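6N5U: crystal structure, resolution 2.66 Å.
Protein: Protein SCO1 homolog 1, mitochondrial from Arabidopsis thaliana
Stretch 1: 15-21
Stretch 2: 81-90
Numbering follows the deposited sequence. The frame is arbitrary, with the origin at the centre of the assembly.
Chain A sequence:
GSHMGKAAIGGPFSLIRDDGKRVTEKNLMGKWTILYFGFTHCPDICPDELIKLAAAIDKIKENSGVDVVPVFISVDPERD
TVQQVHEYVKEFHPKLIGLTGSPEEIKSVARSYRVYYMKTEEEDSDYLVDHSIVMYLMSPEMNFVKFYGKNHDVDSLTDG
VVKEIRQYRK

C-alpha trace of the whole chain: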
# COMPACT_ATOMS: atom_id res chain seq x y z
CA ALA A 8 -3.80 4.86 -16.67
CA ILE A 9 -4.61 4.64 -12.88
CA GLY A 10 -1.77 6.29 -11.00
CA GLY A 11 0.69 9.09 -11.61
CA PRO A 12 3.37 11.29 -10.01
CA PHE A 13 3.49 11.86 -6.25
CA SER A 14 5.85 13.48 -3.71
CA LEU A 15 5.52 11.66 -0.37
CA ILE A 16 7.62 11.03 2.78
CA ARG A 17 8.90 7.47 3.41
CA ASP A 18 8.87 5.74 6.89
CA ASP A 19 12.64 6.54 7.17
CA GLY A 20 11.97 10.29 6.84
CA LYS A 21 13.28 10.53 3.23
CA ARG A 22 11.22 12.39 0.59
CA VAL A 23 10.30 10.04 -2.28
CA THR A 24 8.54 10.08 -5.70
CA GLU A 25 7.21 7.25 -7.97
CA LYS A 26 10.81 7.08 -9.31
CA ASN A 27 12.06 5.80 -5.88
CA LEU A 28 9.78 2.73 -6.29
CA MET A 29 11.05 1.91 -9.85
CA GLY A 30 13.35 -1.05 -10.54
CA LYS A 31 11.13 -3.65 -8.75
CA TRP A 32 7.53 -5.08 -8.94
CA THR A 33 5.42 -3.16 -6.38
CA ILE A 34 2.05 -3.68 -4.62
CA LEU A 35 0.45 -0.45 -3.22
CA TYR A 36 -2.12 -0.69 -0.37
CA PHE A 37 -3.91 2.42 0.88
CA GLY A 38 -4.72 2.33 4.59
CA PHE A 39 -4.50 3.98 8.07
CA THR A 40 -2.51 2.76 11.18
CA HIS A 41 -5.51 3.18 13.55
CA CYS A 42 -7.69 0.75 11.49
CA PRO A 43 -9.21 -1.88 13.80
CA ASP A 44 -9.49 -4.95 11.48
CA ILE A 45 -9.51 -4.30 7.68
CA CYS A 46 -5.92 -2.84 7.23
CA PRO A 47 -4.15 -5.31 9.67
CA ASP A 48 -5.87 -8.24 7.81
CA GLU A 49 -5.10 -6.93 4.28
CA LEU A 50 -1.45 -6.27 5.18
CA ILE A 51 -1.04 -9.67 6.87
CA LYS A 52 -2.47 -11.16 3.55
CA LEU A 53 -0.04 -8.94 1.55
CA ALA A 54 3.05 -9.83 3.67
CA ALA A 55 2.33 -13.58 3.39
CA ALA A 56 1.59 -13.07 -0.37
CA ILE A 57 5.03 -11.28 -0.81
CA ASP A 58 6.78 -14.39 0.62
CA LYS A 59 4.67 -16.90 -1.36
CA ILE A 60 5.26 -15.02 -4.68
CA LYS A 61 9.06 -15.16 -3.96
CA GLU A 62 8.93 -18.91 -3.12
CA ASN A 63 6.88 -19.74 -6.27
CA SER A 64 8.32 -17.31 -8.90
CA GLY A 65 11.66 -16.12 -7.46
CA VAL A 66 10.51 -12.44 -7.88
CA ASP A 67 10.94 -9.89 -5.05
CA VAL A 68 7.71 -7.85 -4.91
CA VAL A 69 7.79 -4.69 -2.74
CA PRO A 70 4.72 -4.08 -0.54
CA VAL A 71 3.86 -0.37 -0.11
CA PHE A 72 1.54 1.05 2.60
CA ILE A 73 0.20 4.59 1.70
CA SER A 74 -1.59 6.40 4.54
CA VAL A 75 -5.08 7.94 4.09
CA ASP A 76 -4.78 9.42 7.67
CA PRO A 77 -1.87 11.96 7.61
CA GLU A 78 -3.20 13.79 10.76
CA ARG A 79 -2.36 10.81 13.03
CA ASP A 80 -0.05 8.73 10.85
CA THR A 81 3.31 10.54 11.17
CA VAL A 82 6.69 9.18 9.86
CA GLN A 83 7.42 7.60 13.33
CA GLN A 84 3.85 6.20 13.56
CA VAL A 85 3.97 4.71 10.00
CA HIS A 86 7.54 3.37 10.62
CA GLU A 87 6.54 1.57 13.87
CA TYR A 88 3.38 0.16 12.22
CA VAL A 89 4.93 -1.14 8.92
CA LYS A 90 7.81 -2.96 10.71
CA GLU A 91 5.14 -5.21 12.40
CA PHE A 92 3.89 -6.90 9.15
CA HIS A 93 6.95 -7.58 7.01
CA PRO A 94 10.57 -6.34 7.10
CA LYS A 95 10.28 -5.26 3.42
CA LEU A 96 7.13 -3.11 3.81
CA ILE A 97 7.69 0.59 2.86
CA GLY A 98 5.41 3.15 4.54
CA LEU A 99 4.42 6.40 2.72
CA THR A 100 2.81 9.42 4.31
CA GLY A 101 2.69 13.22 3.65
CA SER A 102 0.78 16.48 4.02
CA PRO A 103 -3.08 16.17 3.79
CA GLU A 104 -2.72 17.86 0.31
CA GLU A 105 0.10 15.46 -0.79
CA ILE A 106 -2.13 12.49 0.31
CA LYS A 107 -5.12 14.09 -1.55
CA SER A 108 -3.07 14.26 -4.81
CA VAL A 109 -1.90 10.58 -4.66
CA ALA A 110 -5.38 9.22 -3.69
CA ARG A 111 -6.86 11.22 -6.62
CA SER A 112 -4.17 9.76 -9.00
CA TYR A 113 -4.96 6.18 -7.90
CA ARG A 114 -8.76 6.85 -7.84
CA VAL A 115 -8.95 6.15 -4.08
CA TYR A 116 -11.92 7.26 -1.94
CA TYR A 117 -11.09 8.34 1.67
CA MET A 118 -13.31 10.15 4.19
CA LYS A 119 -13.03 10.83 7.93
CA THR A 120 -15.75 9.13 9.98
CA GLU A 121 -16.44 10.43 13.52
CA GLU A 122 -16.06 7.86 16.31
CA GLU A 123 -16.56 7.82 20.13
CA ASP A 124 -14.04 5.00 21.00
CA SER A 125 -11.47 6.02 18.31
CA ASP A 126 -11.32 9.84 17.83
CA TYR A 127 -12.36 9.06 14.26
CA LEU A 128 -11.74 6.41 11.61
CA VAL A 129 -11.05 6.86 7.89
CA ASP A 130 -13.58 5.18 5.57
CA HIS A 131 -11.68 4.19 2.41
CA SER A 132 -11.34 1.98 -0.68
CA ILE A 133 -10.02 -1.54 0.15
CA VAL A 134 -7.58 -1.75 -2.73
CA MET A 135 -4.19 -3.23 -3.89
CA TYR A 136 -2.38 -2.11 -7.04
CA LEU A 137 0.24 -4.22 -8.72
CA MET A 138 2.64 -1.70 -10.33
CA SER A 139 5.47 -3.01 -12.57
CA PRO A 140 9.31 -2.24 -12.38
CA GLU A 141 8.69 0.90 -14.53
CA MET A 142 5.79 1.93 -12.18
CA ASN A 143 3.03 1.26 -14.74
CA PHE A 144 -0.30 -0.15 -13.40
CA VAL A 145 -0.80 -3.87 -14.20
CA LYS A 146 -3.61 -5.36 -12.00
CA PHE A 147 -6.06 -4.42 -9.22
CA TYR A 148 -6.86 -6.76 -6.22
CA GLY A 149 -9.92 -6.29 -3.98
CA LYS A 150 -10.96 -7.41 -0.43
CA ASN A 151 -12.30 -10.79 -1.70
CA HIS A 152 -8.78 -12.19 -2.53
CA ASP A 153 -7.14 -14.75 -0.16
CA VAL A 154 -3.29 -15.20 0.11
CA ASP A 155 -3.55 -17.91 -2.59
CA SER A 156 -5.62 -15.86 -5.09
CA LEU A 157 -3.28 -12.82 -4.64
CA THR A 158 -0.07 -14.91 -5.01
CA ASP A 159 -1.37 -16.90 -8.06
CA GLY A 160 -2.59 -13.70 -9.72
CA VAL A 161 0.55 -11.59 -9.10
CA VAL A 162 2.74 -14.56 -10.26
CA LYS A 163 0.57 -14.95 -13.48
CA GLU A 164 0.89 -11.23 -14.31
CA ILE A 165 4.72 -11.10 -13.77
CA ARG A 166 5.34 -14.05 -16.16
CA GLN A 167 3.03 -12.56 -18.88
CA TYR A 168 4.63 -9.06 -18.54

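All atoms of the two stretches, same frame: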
# COMPACT_ATOMS: atom_id res chain seq x y z
N LEU A 15 5.88 12.10 -1.72
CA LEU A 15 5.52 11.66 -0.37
C LEU A 15 6.76 11.53 0.52
O LEU A 15 7.88 11.72 0.04
CB LEU A 15 4.72 10.33 -0.44
CG LEU A 15 3.33 10.38 -1.11
CD1 LEU A 15 2.81 9.00 -1.37
CD2 LEU A 15 2.34 11.10 -0.25
N ILE A 16 6.55 11.24 1.82
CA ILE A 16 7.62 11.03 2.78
C ILE A 16 7.60 9.57 3.21
O ILE A 16 6.55 9.07 3.65
CB ILE A 16 7.57 12.01 3.98
CG1 ILE A 16 7.61 13.47 3.50
CG2 ILE A 16 8.73 11.75 4.95
CD1 ILE A 16 6.34 14.20 3.63
N ARG A 17 8.74 8.88 3.06
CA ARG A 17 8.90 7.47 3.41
C ARG A 17 9.08 7.31 4.93
O ARG A 17 9.46 8.27 5.60
CB ARG A 17 10.07 6.89 2.61
CG ARG A 17 10.17 5.38 2.61
CD ARG A 17 11.13 4.91 1.54
NE ARG A 17 12.51 5.27 1.86
CZ ARG A 17 13.49 5.34 0.97
NH1 ARG A 17 13.25 5.08 -0.31
NH2 ARG A 17 14.72 5.65 1.36
N ASP A 18 8.79 6.12 5.46
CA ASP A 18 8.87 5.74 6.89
C ASP A 18 10.24 6.01 7.54
O ASP A 18 10.35 6.01 8.76
CB ASP A 18 8.45 4.27 7.09
CG ASP A 18 9.38 3.27 6.45
OD1 ASP A 18 10.39 2.91 7.10
OD2 ASP A 18 9.11 2.85 5.32
N ASP A 19 11.29 6.24 6.72
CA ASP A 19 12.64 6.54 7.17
C ASP A 19 12.88 8.04 7.28
O ASP A 19 13.92 8.46 7.78
CB ASP A 19 13.67 5.86 6.25
CG ASP A 19 13.69 6.33 4.81
OD1 ASP A 19 12.70 6.97 4.36
OD2 ASP A 19 14.69 6.06 4.12
N GLY A 20 11.91 8.84 6.83
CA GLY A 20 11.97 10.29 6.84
C GLY A 20 12.41 10.91 5.52
O GLY A 20 12.35 12.13 5.38
N LYS A 21 12.84 10.09 4.55
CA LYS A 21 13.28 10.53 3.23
C LYS A 21 12.09 10.94 2.36
O LYS A 21 11.05 10.28 2.41
CB LYS A 21 14.06 9.41 2.51
CG LYS A 21 14.92 9.89 1.33
CD LYS A 21 15.41 8.75 0.43
CE LYS A 21 16.63 9.10 -0.39
NZ LYS A 21 16.30 9.85 -1.63
N THR A 81 2.04 9.85 11.36
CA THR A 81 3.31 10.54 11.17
C THR A 81 4.36 9.52 10.67
O THR A 81 4.11 8.31 10.69
CB THR A 81 3.78 11.16 12.51
OG1 THR A 81 4.06 10.11 13.44
CG2 THR A 81 2.77 12.14 13.10
N VAL A 82 5.56 10.01 10.29
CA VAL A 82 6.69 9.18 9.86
C VAL A 82 6.99 8.10 10.92
O VAL A 82 7.01 6.93 10.56
CB VAL A 82 7.94 10.01 9.45
CG1 VAL A 82 9.17 9.13 9.25
CG2 VAL A 82 7.65 10.80 8.18
N GLN A 83 7.12 8.50 12.20
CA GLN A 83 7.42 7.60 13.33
C GLN A 83 6.31 6.60 13.56
O GLN A 83 6.60 5.44 13.86
CB GLN A 83 7.69 8.41 14.60
CG GLN A 83 8.47 7.67 15.68
CD GLN A 83 8.39 8.38 17.03
OE1 GLN A 83 8.65 9.59 17.17
NE2 GLN A 83 8.01 7.63 18.07
N GLN A 84 5.04 7.04 13.41
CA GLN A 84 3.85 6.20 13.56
C GLN A 84 3.80 5.15 12.43
O GLN A 84 3.66 3.96 12.72
CB GLN A 84 2.58 7.06 13.61
CG GLN A 84 1.27 6.26 13.67
CD GLN A 84 0.98 5.58 14.99
OE1 GLN A 84 1.74 5.67 15.95
NE2 GLN A 84 -0.14 4.90 15.07
N VAL A 85 3.96 5.59 11.18
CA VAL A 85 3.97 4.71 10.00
C VAL A 85 5.14 3.72 10.07
O VAL A 85 4.93 2.53 9.80
CB VAL A 85 3.94 5.52 8.67
CG1 VAL A 85 4.10 4.61 7.46
CG2 VAL A 85 2.65 6.32 8.54
N HIS A 86 6.34 4.19 10.48
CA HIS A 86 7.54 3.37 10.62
C HIS A 86 7.32 2.22 11.60
O HIS A 86 7.60 1.07 11.26
CB HIS A 86 8.74 4.22 11.07
CG HIS A 86 10.02 3.44 11.12
ND1 HIS A 86 10.77 3.22 9.99
CD2 HIS A 86 10.59 2.80 12.17
CE1 HIS A 86 11.80 2.48 10.38
NE2 HIS A 86 11.73 2.21 11.69
N GLU A 87 6.82 2.53 12.81
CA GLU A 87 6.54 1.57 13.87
C GLU A 87 5.49 0.54 13.44
O GLU A 87 5.64 -0.65 13.72
CB GLU A 87 6.15 2.30 15.17
CG GLU A 87 7.34 2.80 15.97
CD GLU A 87 7.05 3.73 17.14
OE1 GLU A 87 5.98 4.38 17.14
OE2 GLU A 87 7.92 3.83 18.04
N TYR A 88 4.47 0.99 12.71
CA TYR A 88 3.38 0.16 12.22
C TYR A 88 3.82 -0.82 11.15
O TYR A 88 3.53 -2.01 11.30
CB TYR A 88 2.24 1.06 11.70
CG TYR A 88 0.96 0.34 11.32
CD1 TYR A 88 0.11 -0.16 12.30
CD2 TYR A 88 0.56 0.24 9.99
CE1 TYR A 88 -1.10 -0.78 11.97
CE2 TYR A 88 -0.63 -0.39 9.64
CZ TYR A 88 -1.47 -0.88 10.63
OH TYR A 88 -2.65 -1.51 10.30
N VAL A 89 4.51 -0.34 10.08
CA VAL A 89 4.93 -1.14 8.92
C VAL A 89 5.89 -2.27 9.30
O VAL A 89 5.74 -3.38 8.79
CB VAL A 89 5.46 -0.32 7.69
CG1 VAL A 89 4.37 0.57 7.09
CG2 VAL A 89 6.73 0.47 7.98
N LYS A 90 6.82 -1.99 10.23
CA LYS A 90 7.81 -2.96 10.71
C LYS A 90 7.19 -4.23 11.30
O LYS A 90 7.85 -5.27 11.33
CB LYS A 90 8.75 -2.29 11.73
CG LYS A 90 9.88 -1.45 11.14
CD LYS A 90 10.87 -2.19 10.23
CE LYS A 90 12.02 -1.29 9.83
NZ LYS A 90 13.06 -1.21 10.90

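The contact joins the end of a strand and the tight turn that follows it to one side of a helix, and it is small, burying 289 Å² summed over both stretches. Its centre is Asp18, which gives up more surface than any other residue here and whose CA lies 4.6 Å from the CA of His86.

The hydrogen bond that is clear across the stretches runs from His86 to Asp18. The imidazole nitrogen ND1 of His86 donates to the carboxylate oxygen OD1 of Asp18 at 2.9 Å, and the acceptor sits at the edge of the ring, near its plane, where a nitrogen-bound hydrogen can reach it. Both CA-to-CB bonds point sideways. The t rotamer of His86 carries the ring to the turn, while the p rotamer of Asp18 places OD1 within reach. The other carboxylate oxygen, OD2, is satisfied elsewhere in the structure, so aspartate serves two partners from one short side chain. The backbone O of Asp18 also lies 3.1 Å from ND1 of His86.

Van der Waals packing supplies much of the rest, and one part of it is a true apolar pair. Ile16 CG2 meets Val82 CG2 at 3.5 Å, two branched side chains, each with its CA-to-CB bond toward the other stretch. The other methyl of Val82 lies against the backbone of the turn, with CG1 3.4 Å from Asp18 O and 3.7 Å from Gly20 N. Val82, Val85 and Val89 all point toward the turn, as the spacing of three and four residues along a helix allows. The latter two are buried and approach Asp18 more loosely, both from the helix side: Val85 CG1 is 4.4 Å from Asp18 CB, and Val89 CG2 is 4.1 Å from Asp18 CG. Compact valines fill this side of the helix without long, flexible chains.

Local bonds shape the two surfaces. Residues Arg17 to Gly20 form a type I turn, closed by Gly20 N donating to Arg17 O at 2.8 Å. Gly20 has a positive phi of 97°, and at its backbone angles a CB would be jammed against the preceding carbonyl oxygen, which calls for glycine. Asp19 points away from the helix and braces the turn instead: its OD2 forms a salt bridge with Arg17 NH2 at 2.8 Å, and its OD1 accepts from Lys21 N at 3.1 Å. On the helical side, Thr81 OG1 caps the first turn by accepting from Gln84 N at 3.2 Å. Threonine suits this N-cap because its hydroxyl can satisfy a backbone NH that lacks a helical carbonyl partner.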